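Local coordinates for protein phosphonomutase (Burkholderia cenocepacia J2315, PDB 4MG4) that is a phosphonomutase of the phosphoenolpyruvate phosphomutase family, a TIM-barrel protein with a closed ring of parallel strands surrounded by helices, at residues Ala143-Gln146 / Ala147-Arg150. Residues are numbered along the deposited sequence; the frame is centred on the assembly and turned at random.
Sequences AARQ and AADR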
ATOM      1  N   ALA A 143     -31.457  -3.179   7.462  1.00 13.33           N
ATOM      2  CA  ALA A 143     -31.281  -3.796   6.120  1.00 14.13           C
ATOM      3  C   ALA A 143     -29.969  -4.630   6.061  1.00 14.16           C
ATOM      4  O   ALA A 143     -29.930  -5.723   5.469  1.00 15.21           O
ATOM      5  CB  ALA A 143     -31.289  -2.703   5.066  1.00 15.10           C
ATOM      6  N   ALA A 144     -28.917  -4.105   6.668  1.00 13.64           N
ATOM      7  CA  ALA A 144     -27.641  -4.803   6.776  1.00 12.83           C
ATOM      8  C   ALA A 144     -27.800  -6.125   7.567  1.00 12.61           C
ATOM      9  O   ALA A 144     -27.252  -7.153   7.201  1.00 12.84           O
ATOM     10  CB  ALA A 144     -26.579  -3.882   7.436  1.00 12.57           C
ATOM     11  N   ARG A 145     -28.503  -6.106   8.674  1.00 12.60           N
ATOM     12  CA  ARG A 145     -28.713  -7.272   9.534  1.00 13.42           C
ATOM     13  C   ARG A 145     -29.468  -8.320   8.741  1.00 14.61           C
ATOM     14  O   ARG A 145     -29.127  -9.505   8.728  1.00 15.59           O
ATOM     15  CB  ARG A 145     -29.517  -6.890  10.773  1.00 12.88           C
ATOM     16  CG  ARG A 145     -30.032  -8.031  11.630  1.00 13.70           C
ATOM     17  CD  ARG A 145     -28.957  -8.537  12.569  1.00 13.98           C
ATOM     18  NE  ARG A 145     -27.855  -9.242  11.946  1.00 13.11           N
ATOM     19  CZ  ARG A 145     -26.565  -9.129  12.324  1.00 12.48           C
ATOM     20  NH1 ARG A 145     -26.168  -8.222  13.231  1.00 12.01           N
ATOM     21  NH2 ARG A 145     -25.650  -9.895  11.741  1.00 11.49           N
ATOM     22  N   GLN A 146     -30.479  -7.846   8.026  1.00 16.79           N
ATOM     23  CA  GLN A 146     -31.274  -8.766   7.235  1.00 19.05           C
ATOM     24  C   GLN A 146     -30.456  -9.440   6.139  1.00 18.16           C
ATOM     25  O   GLN A 146     -30.607 -10.664   5.925  1.00 18.80           O
ATOM     26  CB  GLN A 146     -32.548  -8.070   6.735  1.00 22.49           C
ATOM     27  CG  GLN A 146     -33.378  -8.937   5.825  1.00 27.92           C
ATOM     28  CD  GLN A 146     -34.621  -8.198   5.371  1.00 31.37           C
ATOM     29  OE1 GLN A 146     -34.544  -7.161   4.676  1.00 34.19           O
ATOM     30  NE2 GLN A 146     -35.764  -8.691   5.786  1.00 34.96           N
ATOM     31  N   ALA A 147     -29.589  -8.686   5.458  1.00 16.72           N
ATOM     32  CA  ALA A 147     -28.728  -9.212   4.461  1.00 16.35           C
ATOM     33  C   ALA A 147     -27.784 -10.273   5.046  1.00 16.35           C
ATOM     34  O   ALA A 147     -27.576 -11.336   4.479  1.00 15.48           O
ATOM     35  CB  ALA A 147     -27.939  -8.099   3.788  1.00 17.45           C
ATOM     36  N   ALA A 148     -27.187  -9.955   6.196  1.00 14.75           N
ATOM     37  CA  ALA A 148     -26.321 -10.938   6.853  1.00 15.04           C
ATOM     38  C   ALA A 148     -27.085 -12.196   7.296  1.00 16.78           C
ATOM     39  O   ALA A 148     -26.572 -13.298   7.174  1.00 17.91           O
ATOM     40  CB  ALA A 148     -25.619 -10.291   8.048  1.00 14.57           C
ATOM     41  N   ASP A 149     -28.282 -12.005   7.814  1.00 17.63           N
ATOM     42  CA  ASP A 149     -29.109 -13.111   8.310  1.00 20.18           C
ATOM     43  C   ASP A 149     -29.518 -14.000   7.149  1.00 21.92           C
ATOM     44  O   ASP A 149     -29.427 -15.226   7.247  1.00 21.56           O
ATOM     45  CB  ASP A 149     -30.326 -12.576   9.047  1.00 20.47           C
ATOM     46  CG  ASP A 149     -30.000 -11.997  10.408  1.00 21.24           C
ATOM     47  OD1 ASP A 149     -28.839 -12.032  10.893  1.00 19.05           O
ATOM     48  OD2 ASP A 149     -30.930 -11.471  11.035  1.00 21.77           O
ATOM     49  N   ARG A 150     -29.867 -13.388   6.021  1.00 24.03           N
ATOM     50  CA  ARG A 150     -30.189 -14.176   4.795  1.00 26.38           C
ATOM     51  C   ARG A 150     -29.014 -14.996   4.258  1.00 25.52           C
ATOM     52  O   ARG A 150     -29.204 -16.123   3.758  1.00 24.26           O
ATOM     53  CB  ARG A 150     -30.655 -13.256   3.699  1.00 30.53           C
ATOM     54  CG  ARG A 150     -32.045 -12.727   3.919  1.00 36.32           C
ATOM     55  CD  ARG A 150     -32.547 -12.096   2.618  1.00 42.13           C
ATOM     56  NE  ARG A 150     -31.732 -10.938   2.213  1.00 45.40           N
ATOM     57  CZ  ARG A 150     -32.095  -9.663   2.364  1.00 40.99           C
ATOM     58  NH1 ARG A 150     -33.275  -9.362   2.873  1.00 44.59           N
ATOM     59  NH2 ARG A 150     -31.300  -8.695   1.951  1.00 34.65           N
TER
HETATM   60  O   HOH W   1     -32.059  -6.532   3.602  1.00 23.22           O
HETATM   61  O   HOH W   2     -26.264 -12.512  10.568  1.00 18.33           O
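Ala-143 to Gln-146 and Ala-147 to Arg-150 make up the last two turns of helix 134-150, tied by four successive i to i+4 backbone hydrogen bonds: Ala-147 N to Ala-143 O, Ala-148 N to Ala-144 O, Asp-149 N to Arg-145 O and Arg-150 N to Gln-146 O. Together they form the regular ladder of an alpha helix.

On one flank Arg-145 reaches one turn ahead to Asp-149 in an i to i+4 salt bridge, NE donating to OD1 at 3.1 Å. The arginine starts with CG opposite its backbone N (chi1 169°), then folds at chi2 and chi3, which brings NE round to the carboxylate of Asp-149. The bond is bent, 137° at the hydrogen, and NE meets OD1 from above the carboxylate plane although the two flat groups lie only 21° apart. Water 2 closes a second link, accepting from Arg-145 NH2 at 2.9 Å and lying 2.6 Å from Asp-149 OD1.

Gln-146 and Arg-150 pair on another side of the helix. The bend at chi3 folds Arg-150 back so that Gln-146 O sits over one face of its guanidinium, toward the rim. Water 1 joins the two side chains: it takes a hydrogen bond from Arg-150 NH2 and donates to Gln-146 OE1 (2.8 Å) and to Ala-143 O, giving that carbonyl a second partner.

The four alanines touch helix 101-113: Ala-143 on Pro-101, Ala-147 on Ala-105, Ala-144 on Ile-108 and Ala-148 on Ile-112. Beyond Asp-149, Arg-145 NH1 makes a salt bridge to Asp-193 and a hydrogen bond to Gly-191 O, just before strand 194-196, while NH2 bonds to Tyr-155 O, next to strand 156-160, which follows this helix in the beta-alpha-beta unit of the barrel.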